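PDB 5EJR: myosin-I heavy chain, which moves along actin as a class VII ATPase motor and acts in early phagocytosis and adhesion, represented here by the MF2 MyTH4-FERM part of its tail. Local coordinates for residues 123-128 and 164-169; 150-155 and 172-177; 322-327 and 407-412; 326-331 and 370-375. All coordinates share one frame; numbering follows the deposited sequence. Where two conformers were deposited one is given.

Contact 1 (123-128 and 164-169)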
# COMPACT_ATOMS: atom_id res chain seq x y z
N SER A 123 28.21 7.36 -8.85
CA SER A 123 27.19 7.85 -9.77
C SER A 123 26.83 6.69 -10.71
O SER A 123 25.64 6.44 -10.91
CB SER A 123 27.70 9.06 -10.54
OG SER A 123 26.90 9.36 -11.67
N ALA A 124 27.84 5.95 -11.22
CA ALA A 124 27.63 4.78 -12.09
C ALA A 124 26.83 3.66 -11.40
O ALA A 124 26.06 2.98 -12.07
CB ALA A 124 28.96 4.23 -12.58
N LYS A 125 27.06 3.45 -10.08
CA LYS A 125 26.40 2.41 -9.28
C LYS A 125 24.88 2.71 -9.18
O LYS A 125 24.07 1.80 -9.32
CB LYS A 125 27.06 2.32 -7.88
CG LYS A 125 26.49 1.27 -6.94
CD LYS A 125 27.18 1.30 -5.58
CE LYS A 125 26.67 0.25 -4.62
NZ LYS A 125 27.02 -1.14 -5.05
N LYS A 126 24.54 4.01 -8.99
CA LYS A 126 23.19 4.56 -8.92
C LYS A 126 22.48 4.38 -10.27
O LYS A 126 21.26 4.17 -10.31
CB LYS A 126 23.24 6.06 -8.53
CG LYS A 126 23.39 6.30 -7.04
CD LYS A 126 23.75 7.76 -6.77
CE LYS A 126 23.86 8.09 -5.31
NZ LYS A 126 24.01 9.57 -5.11
N GLY A 127 23.26 4.45 -11.35
CA GLY A 127 22.78 4.21 -12.70
C GLY A 127 22.36 2.77 -12.83
O GLY A 127 21.29 2.49 -13.37
N PHE A 128 23.16 1.84 -12.26
CA PHE A 128 22.76 0.43 -12.26
C PHE A 128 21.58 0.15 -11.30
O PHE A 128 20.78 -0.74 -11.59
CB PHE A 128 23.95 -0.50 -11.99
CG PHE A 128 24.87 -0.64 -13.18
CD1 PHE A 128 24.43 -1.22 -14.36
CD2 PHE A 128 26.19 -0.19 -13.11
CE1 PHE A 128 25.29 -1.33 -15.46
CE2 PHE A 128 27.04 -0.30 -14.21
CZ PHE A 128 26.59 -0.87 -15.38
N PRO A 164 33.53 -6.89 -7.28
CA PRO A 164 32.54 -7.99 -7.17
C PRO A 164 31.17 -7.58 -6.61
O PRO A 164 30.19 -8.25 -6.90
CB PRO A 164 33.26 -9.04 -6.32
CG PRO A 164 34.24 -8.27 -5.51
CD PRO A 164 34.65 -7.08 -6.33
N GLN A 165 31.12 -6.48 -5.83
CA GLN A 165 29.88 -5.93 -5.27
C GLN A 165 29.07 -5.34 -6.42
O GLN A 165 27.92 -5.74 -6.64
CB GLN A 165 30.19 -4.85 -4.21
CG GLN A 165 28.97 -4.24 -3.52
CD GLN A 165 28.52 -5.05 -2.33
OE1 GLN A 165 29.00 -4.86 -1.20
NE2 GLN A 165 27.59 -5.97 -2.55
N LEU A 166 29.69 -4.43 -7.19
CA LEU A 166 29.07 -3.80 -8.35
C LEU A 166 28.68 -4.88 -9.38
O LEU A 166 27.68 -4.72 -10.08
CB LEU A 166 30.00 -2.72 -8.94
CG LEU A 166 29.60 -2.00 -10.23
CD1 LEU A 166 28.72 -0.78 -9.94
CD2 LEU A 166 30.83 -1.55 -10.99
N ALA A 167 29.41 -6.02 -9.40
CA ALA A 167 29.12 -7.15 -10.28
C ALA A 167 27.88 -7.90 -9.83
O ALA A 167 27.18 -8.47 -10.67
CB ALA A 167 30.31 -8.11 -10.32
N SER A 168 27.59 -7.91 -8.51
CA SER A 168 26.42 -8.59 -7.96
C SER A 168 25.17 -7.78 -8.28
O SER A 168 24.11 -8.36 -8.52
CB SER A 168 26.58 -8.85 -6.46
OG SER A 168 26.40 -7.69 -5.66
N LEU A 169 25.32 -6.44 -8.33
CA LEU A 169 24.28 -5.48 -8.68
C LEU A 169 23.90 -5.62 -10.16
O LEU A 169 22.72 -5.52 -10.48
CB LEU A 169 24.73 -4.05 -8.33
CG LEU A 169 23.90 -2.85 -8.83
CD1 LEU A 169 22.39 -2.95 -8.43
CD2 LEU A 169 24.46 -1.57 -8.29
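Two helix segments are paired at Lys125 and Leu166, running almost parallel with their axes 10.5 Å apart at closest approach and their directions differing by 23°. Two leucines of one helix pack against Lys125 and Phe128 of the other, and Leu169 and Lys125 contribute about equally. The CG of Leu169 lies anti to the backbone N (chi1 170°), which directs the branch point at Phe128. One methyl, Leu169 CD2, then settles against the other helix, 3.5 Å from Lys125 O. The same Leu169 CD2 touches two methylenes, Lys125 CG at 3.7 Å and Phe128 CB at 3.9 Å.

Leu166 repeats the theme one turn earlier. Leu166 CD1 sits 4.0 Å from Lys125 CA. The same methyl approaches the Phe128 ring, with Leu166 CD1 4.1 Å from Phe128 CD2; the two side chains are set at about a right angle. Lys125 is an extended chain that bends only at chi4 (68°). Its aliphatic part packs on Leu169, while Lys125 NZ ends 4.0 Å from Gln165 CG, a van der Waals approach. Gln165 gives its amide NE2 to Leu204 O.

Within helix 164-178, Ser168 OG returns a 2.7 Å hydrogen bond to Gln165 O, on a lone pair of that carbonyl, which also accepts from the backbone N of Ser168 and of Leu169.

Neighbouring helices of the MyTH4 domain complete the packing. Helix 142-159 supplies Leu152 and Arg155 to Phe128 and Ile159 to Leu166, and helix 194-205 brings Phe200 and Leu204 against Leu169.

Contact 2 (150-155 and 172-177)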
# COMPACT_ATOMS: atom_id res chain seq x y z
N GLU A 150 23.05 -8.98 -22.98
CA GLU A 150 24.40 -9.35 -23.43
C GLU A 150 25.42 -8.26 -23.08
O GLU A 150 26.54 -8.57 -22.70
CB GLU A 150 24.43 -9.66 -24.94
CG GLU A 150 23.68 -10.93 -25.33
CD GLU A 150 24.09 -12.23 -24.66
OE1 GLU A 150 25.29 -12.41 -24.37
OE2 GLU A 150 23.20 -13.08 -24.45
N GLN A 151 25.01 -6.99 -23.17
CA GLN A 151 25.82 -5.84 -22.81
C GLN A 151 26.07 -5.83 -21.30
O GLN A 151 27.21 -5.66 -20.88
CB GLN A 151 25.15 -4.53 -23.26
CG GLN A 151 26.02 -3.28 -23.07
CD GLN A 151 27.15 -3.08 -24.07
OE1 GLN A 151 27.34 -3.86 -25.02
NE2 GLN A 151 27.91 -2.01 -23.90
N LEU A 152 25.01 -6.02 -20.47
CA LEU A 152 25.13 -6.08 -19.01
C LEU A 152 26.07 -7.22 -18.62
O LEU A 152 26.96 -7.01 -17.79
CB LEU A 152 23.76 -6.27 -18.33
CG LEU A 152 22.73 -5.14 -18.42
CD1 LEU A 152 21.49 -5.49 -17.62
CD2 LEU A 152 23.29 -3.80 -17.92
N MET A 153 25.90 -8.40 -19.27
CA MET A 153 26.72 -9.60 -19.11
C MET A 153 28.20 -9.27 -19.40
O MET A 153 29.08 -9.71 -18.66
CB MET A 153 26.24 -10.71 -20.05
CG MET A 153 24.99 -11.45 -19.58
SD MET A 153 24.49 -12.75 -20.77
CE MET A 153 22.94 -13.27 -20.06
N SER A 154 28.47 -8.45 -20.46
CA SER A 154 29.83 -8.01 -20.84
C SER A 154 30.41 -7.05 -19.81
O SER A 154 31.60 -7.12 -19.48
CB SER A 154 29.83 -7.35 -22.22
OG SER A 154 29.69 -8.32 -23.24
N ARG A 155 29.59 -6.14 -19.28
CA ARG A 155 30.04 -5.21 -18.25
C ARG A 155 30.31 -5.96 -16.96
O ARG A 155 31.14 -5.52 -16.17
CB ARG A 155 28.98 -4.13 -18.00
CG ARG A 155 28.92 -3.07 -19.09
CD ARG A 155 30.11 -2.12 -19.09
NE ARG A 155 30.26 -1.34 -17.86
CZ ARG A 155 29.60 -0.21 -17.60
NH1 ARG A 155 28.68 0.25 -18.44
NH2 ARG A 155 29.84 0.45 -16.47
N VAL A 172 22.04 -8.94 -10.60
CA VAL A 172 20.63 -8.92 -10.16
C VAL A 172 19.77 -8.29 -11.28
O VAL A 172 18.69 -8.81 -11.57
CB VAL A 172 20.35 -8.35 -8.73
CG1 VAL A 172 20.61 -6.85 -8.61
CG2 VAL A 172 18.93 -8.69 -8.26
N CYS A 173 20.31 -7.25 -11.99
CA CYS A 173 19.64 -6.63 -13.14
C CYS A 173 19.36 -7.68 -14.20
O CYS A 173 18.24 -7.75 -14.70
CB CYS A 173 20.47 -5.49 -13.71
SG CYS A 173 20.65 -4.08 -12.60
N ILE A 174 20.38 -8.52 -14.50
CA ILE A 174 20.31 -9.61 -15.48
C ILE A 174 19.24 -10.63 -15.04
O ILE A 174 18.47 -11.09 -15.89
CB ILE A 174 21.71 -10.26 -15.68
CG1 ILE A 174 22.70 -9.25 -16.32
CG2 ILE A 174 21.64 -11.58 -16.49
CD1 ILE A 174 24.22 -9.57 -16.11
N GLU A 175 19.20 -10.97 -13.73
CA GLU A 175 18.21 -11.91 -13.17
C GLU A 175 16.79 -11.38 -13.38
O GLU A 175 15.92 -12.12 -13.85
CB GLU A 175 18.47 -12.15 -11.67
CG GLU A 175 17.47 -13.10 -11.00
CD GLU A 175 17.16 -12.87 -9.53
OE1 GLU A 175 18.05 -12.39 -8.78
OE2 GLU A 175 16.02 -13.19 -9.12
N LYS A 176 16.58 -10.09 -13.06
CA LYS A 176 15.28 -9.43 -13.19
C LYS A 176 14.81 -9.26 -14.64
O LYS A 176 13.61 -9.20 -14.86
CB LYS A 176 15.25 -8.10 -12.43
CG LYS A 176 15.41 -8.20 -10.91
CD LYS A 176 14.38 -9.14 -10.26
CE LYS A 176 14.63 -9.36 -8.79
NZ LYS A 176 14.32 -10.76 -8.39
N LEU A 177 15.74 -9.17 -15.62
CA LEU A 177 15.35 -9.05 -17.04
C LEU A 177 15.06 -10.44 -17.58
O LEU A 177 14.22 -10.59 -18.47
CB LEU A 177 16.44 -8.36 -17.87
CG LEU A 177 16.71 -6.88 -17.56
CD1 LEU A 177 18.06 -6.46 -18.05
CD2 LEU A 177 15.63 -5.96 -18.15
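Leu152 and Ile174 pack against each other in a helical hairpin of the MyTH4 domain: helices 142-159 and 164-178 follow one another in the chain and run nearly antiparallel here, at 159°, with axes 9.9 Å apart. Their side chains meet at differing angles.

Leu152 is the hub. Its CB rests on Ile174, Leu152 CB lying 3.7 Å from Ile174 CG1, whereas its CD1 methyl reaches further across, with Leu152 CD1 3.6 Å from Leu177 CD1. The two leucines cross at about a right angle and touch methyl to methyl. The same methyl, Leu152 CD1, also touches Cys173 CB, at 4.0 Å.

Ile174 answers from the other helix. Its CG1 is anti to its own carbonyl carbon (chi1 -65°), which sets CG1 against the CB of Leu152. Beyond it the terminal methyl reaches the backbone of the partner helix, Ile174 CD1 lying 3.8 Å from Met153 N. Met153, extended beyond CG, crosses this isoleucine obliquely and brings CG, and more loosely CE, to its methyls.

Helix 121-137 adds Ile131 against Cys173, and helix 104-113 adds Tyr112 and Tyr108 against Leu152 and Leu177. The polar groups stay on other faces of the helices: Lys176 pairs with Glu175, and Ser154 OG bonds Glu150 O at 3.2 Å, from the face of that carbonyl plane opposite to Ser154 N.

Contact 3 (322-327 and 407-412). With EDO (1,2-ethanediol), chain H.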
# COMPACT_ATOMS: atom_id res chain seq x y z
N LEU A 322 -7.71 -10.20 20.43
CA LEU A 322 -7.54 -9.09 19.50
C LEU A 322 -8.87 -8.48 19.13
O LEU A 322 -8.95 -7.26 18.98
CB LEU A 322 -6.80 -9.51 18.24
CG LEU A 322 -5.31 -9.74 18.39
CD1 LEU A 322 -4.76 -10.34 17.10
CD2 LEU A 322 -4.56 -8.43 18.75
N THR A 323 -9.91 -9.32 19.03
CA THR A 323 -11.27 -8.85 18.73
C THR A 323 -11.80 -8.01 19.86
O THR A 323 -12.33 -6.92 19.60
CB THR A 323 -12.19 -10.04 18.41
OG1 THR A 323 -11.63 -10.73 17.30
CG2 THR A 323 -13.61 -9.58 18.05
N TYR A 324 -11.72 -8.52 21.11
CA TYR A 324 -12.21 -7.80 22.28
C TYR A 324 -11.50 -6.43 22.35
O TYR A 324 -12.17 -5.41 22.48
CB TYR A 324 -11.99 -8.63 23.58
CG TYR A 324 -12.07 -7.75 24.81
CD1 TYR A 324 -13.27 -7.14 25.19
CD2 TYR A 324 -10.93 -7.46 25.55
CE1 TYR A 324 -13.33 -6.30 26.29
CE2 TYR A 324 -10.97 -6.58 26.63
CZ TYR A 324 -12.17 -5.98 26.98
OH TYR A 324 -12.21 -5.16 28.07
N CYS A 325 -10.16 -6.44 22.27
CA CYS A 325 -9.27 -5.27 22.28
C CYS A 325 -9.70 -4.24 21.21
O CYS A 325 -9.74 -3.05 21.50
CB CYS A 325 -7.83 -5.73 22.10
SG CYS A 325 -6.60 -4.40 22.18
N GLN A 326 -10.06 -4.71 19.99
CA GLN A 326 -10.47 -3.83 18.87
C GLN A 326 -11.83 -3.18 19.14
O GLN A 326 -11.96 -1.99 18.91
CB GLN A 326 -10.50 -4.61 17.54
CG GLN A 326 -10.89 -3.75 16.36
CD GLN A 326 -10.74 -4.52 15.08
OE1 GLN A 326 -9.72 -5.14 14.83
NE2 GLN A 326 -11.77 -4.52 14.26
N ILE A 327 -12.81 -3.94 19.64
CA ILE A 327 -14.15 -3.40 19.91
C ILE A 327 -14.07 -2.42 21.10
O ILE A 327 -14.75 -1.39 21.08
CB ILE A 327 -15.15 -4.55 20.16
CG1 ILE A 327 -15.25 -5.43 18.87
CG2 ILE A 327 -16.54 -3.99 20.56
CD1 ILE A 327 -15.73 -6.87 19.17
N LEU A 407 -17.36 -11.38 26.45
CA LEU A 407 -18.47 -11.81 25.59
C LEU A 407 -19.71 -10.96 25.85
O LEU A 407 -20.42 -10.62 24.91
CB LEU A 407 -18.80 -13.31 25.81
CG LEU A 407 -17.75 -14.33 25.35
CD1 LEU A 407 -18.01 -15.71 25.95
CD2 LEU A 407 -17.75 -14.46 23.86
N MET A 408 -19.96 -10.61 27.14
CA MET A 408 -21.09 -9.79 27.58
C MET A 408 -20.91 -8.38 27.01
O MET A 408 -21.88 -7.77 26.56
CB MET A 408 -21.11 -9.69 29.12
CG MET A 408 -21.73 -10.85 29.83
SD MET A 408 -21.59 -10.66 31.65
CE MET A 408 -22.77 -9.34 31.96
N PHE A 409 -19.69 -7.84 27.09
CA PHE A 409 -19.37 -6.51 26.55
C PHE A 409 -19.64 -6.50 25.03
O PHE A 409 -20.37 -5.65 24.54
CB PHE A 409 -17.91 -6.15 26.85
CG PHE A 409 -17.39 -4.98 26.05
CD1 PHE A 409 -17.91 -3.70 26.24
CD2 PHE A 409 -16.41 -5.15 25.08
CE1 PHE A 409 -17.43 -2.61 25.49
CE2 PHE A 409 -15.94 -4.07 24.33
CZ PHE A 409 -16.47 -2.81 24.53
N ILE A 410 -19.11 -7.51 24.29
CA ILE A 410 -19.34 -7.58 22.85
C ILE A 410 -20.83 -7.72 22.53
O ILE A 410 -21.30 -7.05 21.64
CB ILE A 410 -18.48 -8.67 22.16
CG1 ILE A 410 -16.97 -8.38 22.38
CG2 ILE A 410 -18.84 -8.76 20.68
CD1 ILE A 410 -16.00 -9.58 22.29
N ASN A 411 -21.55 -8.54 23.29
CA ASN A 411 -22.99 -8.72 23.09
C ASN A 411 -23.74 -7.40 23.22
O ASN A 411 -24.61 -7.08 22.41
CB ASN A 411 -23.56 -9.76 24.07
CG ASN A 411 -25.05 -9.98 23.88
OD1 ASN A 411 -25.56 -10.35 22.81
ND2 ASN A 411 -25.79 -9.66 24.90
N LEU A 412 -23.41 -6.62 24.25
CA LEU A 412 -24.07 -5.33 24.47
C LEU A 412 -23.79 -4.33 23.38
O LEU A 412 -24.72 -3.75 22.85
CB LEU A 412 -23.72 -4.80 25.85
CG LEU A 412 -24.58 -5.46 26.89
CD1 LEU A 412 -23.90 -5.49 28.21
CD2 LEU A 412 -25.95 -4.77 26.96
C1 EDO H . -16.95 -4.03 14.92
O1 EDO H . -17.17 -3.20 13.80
C2 EDO H . -15.48 -4.50 15.16
O2 EDO H . -14.47 -3.61 14.74
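Beside the packed pair Ile327 and Ile410, O2 of an ethanediol, probably a remnant of the crystallisation liquor, is gripped by two side chains. Gln326 NE2 donates to ethanediol O2 a fairly straight hydrogen bond (159°) of 2.9 Å, and the carboxylate of Glu330 meets the same oxygen. Gln326 OE1 accepts from Arg296 N, so both ends of the amide are held. The diol is bonded also by Gly421 N, and its C2 lies against Ile327 CG1.

The interface proper is apolar. Four side chains carry it. The rings of Tyr324 and Phe409 have planes 81° apart and centroids 5.7 Å from each other. The edge of the tyrosine leads, Tyr324 CE1 lying 3.5 Å from Phe409 CD2. Ile327 approaches the same phenylalanine, Ile327 CG2 being 3.8 Å from Phe409 CE2. Ile327 CD1 lies 3.8 Å from Ile410 CG1, and these two isoleucines cross at about a right angle. The segments themselves cross at 48°.

Leu351 and Leu354 of helix 341-355 touch Tyr324, and Ile347 touches Phe409. Chemically, this is a hydrophobic joint between helices 317-332 and 402-416 within the FERM module: across the interface the contacts are apolar, with polar bonds such as that of Gln326 at the flank.

Contact 4 (326-331 and 370-375). With EDO (1,2-ethanediol), chain H.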
# COMPACT_ATOMS: atom_id res chain seq x y z
N GLN A 326 -10.06 -4.71 19.99
CA GLN A 326 -10.47 -3.83 18.87
C GLN A 326 -11.83 -3.18 19.14
O GLN A 326 -11.96 -1.99 18.91
CB GLN A 326 -10.50 -4.61 17.54
CG GLN A 326 -10.89 -3.75 16.36
CD GLN A 326 -10.74 -4.52 15.08
OE1 GLN A 326 -9.72 -5.14 14.83
NE2 GLN A 326 -11.77 -4.52 14.26
N ILE A 327 -12.81 -3.94 19.64
CA ILE A 327 -14.15 -3.40 19.91
C ILE A 327 -14.07 -2.42 21.10
O ILE A 327 -14.75 -1.39 21.08
CB ILE A 327 -15.15 -4.55 20.16
CG1 ILE A 327 -15.25 -5.43 18.87
CG2 ILE A 327 -16.54 -3.99 20.56
CD1 ILE A 327 -15.73 -6.87 19.17
N ARG A 328 -13.27 -2.76 22.12
CA ARG A 328 -13.08 -1.91 23.31
C ARG A 328 -12.46 -0.58 22.88
O ARG A 328 -12.92 0.46 23.35
CB ARG A 328 -12.18 -2.58 24.36
CG ARG A 328 -12.38 -1.93 25.76
CD ARG A 328 -11.20 -2.26 26.66
NE ARG A 328 -11.42 -1.83 28.06
CZ ARG A 328 -11.10 -0.63 28.53
NH1 ARG A 328 -10.59 0.30 27.73
NH2 ARG A 328 -11.30 -0.34 29.82
N ASP A 329 -11.47 -0.61 21.98
CA ASP A 329 -10.80 0.60 21.46
C ASP A 329 -11.75 1.49 20.70
O ASP A 329 -11.74 2.73 20.88
CB ASP A 329 -9.57 0.21 20.62
CG ASP A 329 -8.88 1.42 20.02
OD1 ASP A 329 -8.11 2.07 20.74
OD2 ASP A 329 -9.15 1.72 18.84
N GLU A 330 -12.63 0.88 19.86
CA GLU A 330 -13.64 1.62 19.09
C GLU A 330 -14.65 2.26 20.04
O GLU A 330 -15.09 3.40 19.81
CB GLU A 330 -14.36 0.66 18.11
CG GLU A 330 -13.46 0.26 16.96
CD GLU A 330 -13.95 -0.94 16.17
OE1 GLU A 330 -13.53 -1.09 15.01
OE2 GLU A 330 -14.74 -1.74 16.72
N TRP A 331 -15.04 1.50 21.09
CA TRP A 331 -15.93 2.02 22.13
C TRP A 331 -15.23 3.23 22.80
O TRP A 331 -15.88 4.26 22.98
CB TRP A 331 -16.18 0.96 23.20
CG TRP A 331 -16.80 1.48 24.48
CD1 TRP A 331 -16.18 1.61 25.69
CD2 TRP A 331 -18.13 1.98 24.65
NE1 TRP A 331 -17.05 2.16 26.61
CE2 TRP A 331 -18.25 2.41 25.99
CE3 TRP A 331 -19.23 2.13 23.78
CZ2 TRP A 331 -19.46 2.91 26.51
CZ3 TRP A 331 -20.42 2.63 24.30
CH2 TRP A 331 -20.51 3.06 25.63
N ARG A 370 -13.14 7.41 33.54
CA ARG A 370 -12.41 7.79 32.32
C ARG A 370 -11.74 6.59 31.62
O ARG A 370 -11.40 6.71 30.47
CB ARG A 370 -11.35 8.85 32.65
CG ARG A 370 -11.90 10.14 33.23
CD ARG A 370 -12.94 10.81 32.34
NE ARG A 370 -12.43 11.17 31.01
CZ ARG A 370 -11.67 12.23 30.73
NH1 ARG A 370 -11.23 13.01 31.71
NH2 ARG A 370 -11.32 12.48 29.49
N GLN A 371 -11.50 5.48 32.32
CA GLN A 371 -10.86 4.31 31.69
C GLN A 371 -11.89 3.47 30.90
O GLN A 371 -11.49 2.55 30.17
CB GLN A 371 -10.23 3.43 32.78
CG GLN A 371 -9.05 4.07 33.55
CD GLN A 371 -8.54 3.09 34.60
OE1 GLN A 371 -9.18 2.80 35.62
NE2 GLN A 371 -7.40 2.48 34.31
N VAL A 372 -13.18 3.73 31.09
CA VAL A 372 -14.24 2.88 30.52
C VAL A 372 -15.36 3.60 29.77
O VAL A 372 -16.25 2.92 29.20
CB VAL A 372 -14.84 1.94 31.61
CG1 VAL A 372 -13.77 1.03 32.19
CG2 VAL A 372 -15.57 2.73 32.72
N LEU A 373 -15.35 4.94 29.72
CA LEU A 373 -16.38 5.63 28.94
C LEU A 373 -15.68 6.58 28.00
O LEU A 373 -14.79 7.30 28.47
CB LEU A 373 -17.31 6.48 29.80
CG LEU A 373 -18.45 5.87 30.53
CD1 LEU A 373 -19.22 6.98 31.25
CD2 LEU A 373 -19.40 5.06 29.57
N PRO A 374 -16.05 6.65 26.69
CA PRO A 374 -15.40 7.65 25.81
C PRO A 374 -15.95 9.04 26.12
O PRO A 374 -17.09 9.16 26.59
CB PRO A 374 -15.84 7.21 24.41
CG PRO A 374 -17.17 6.55 24.62
CD PRO A 374 -17.10 5.89 25.98
N ASP A 375 -15.21 10.11 25.77
CA ASP A 375 -15.65 11.50 26.00
C ASP A 375 -16.99 11.81 25.37
O ASP A 375 -17.80 12.52 25.96
CB ASP A 375 -14.60 12.50 25.49
CG ASP A 375 -13.30 12.50 26.27
OD1 ASP A 375 -13.21 11.77 27.30
OD2 ASP A 375 -12.38 13.22 25.86
C1 EDO H . -16.95 -4.03 14.92
O1 EDO H . -17.17 -3.20 13.80
C2 EDO H . -15.48 -4.50 15.16
O2 EDO H . -14.47 -3.61 14.74
O HOH W 1 -9.20 2.72 28.75
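The carbonyl oxygen of Val372, in the loop 370-375, is taken by Trp331 of helix 317-332: Trp331 NE1 donates to Val372 O at 2.8 Å along a nearly straight line (169°). The oxygen lies in the indole plane, although the donor stands 38° above the carbonyl plane. A second carbonyl of the loop is satisfied by Arg328, which is extended from CG to NE and sends NH2 to Gln371 O at 2.9 Å with a more bent geometry (146°), the oxygen lying at the guanidinium edge.

Gln371 O has a further donor. A water gives Gln371 O a hydrogen bond of 2.7 Å while accepting one of 3.0 Å from Arg328 NH1, so both terminal nitrogens of the arginine serve the one carbonyl, one directly and one through water. The side chain of Gln371 is occupied separately, its OE1 bonded to Tyr356 OH.

Apolar groups pack on the indole. Pro374 CD lies over one face in a CH-pi contact, 4.0 Å from the centroid of the five-membered ring of Trp331. Leu373 CD2 meets the indole edge 3.7 Å from Trp331 CZ2. Ser344, Ile347 and Leu351 of helix 341-355 and Ile413 of helix 402-416 add to the burial of the tryptophan.

Arg370 NH2 bridges to Asp375 OD1 at 3.0 Å within the segment 370-375, while Glu330 is paired with Arg295 and bonds Tyr336. With Pro374 in the N-cap position of helix 375-378, the arrangement is a helix-to-loop junction inside the all-helical central lobe of a FERM domain.

The four contacts form two pairs in separate parts of the module. Contacts 1 and 2 share helix 164-178 in the MyTH4 domain; their centres are 11 Å apart, and Phe128 joins them through Leu152, Arg155 and Cys173. Contacts 3 and 4 share helix 317-332 in the helical lobe of the FERM domain, also with centres 11 Å apart; there Phe409 packs against Arg328 and Trp331, and both contacts touch the same ethanediol. Between the pairs nothing touches: centres lie 53 to 57 Å apart on opposite sides of the chain's centre, and the nearest atoms, between contacts 2 and 3, are about 32 Å apart.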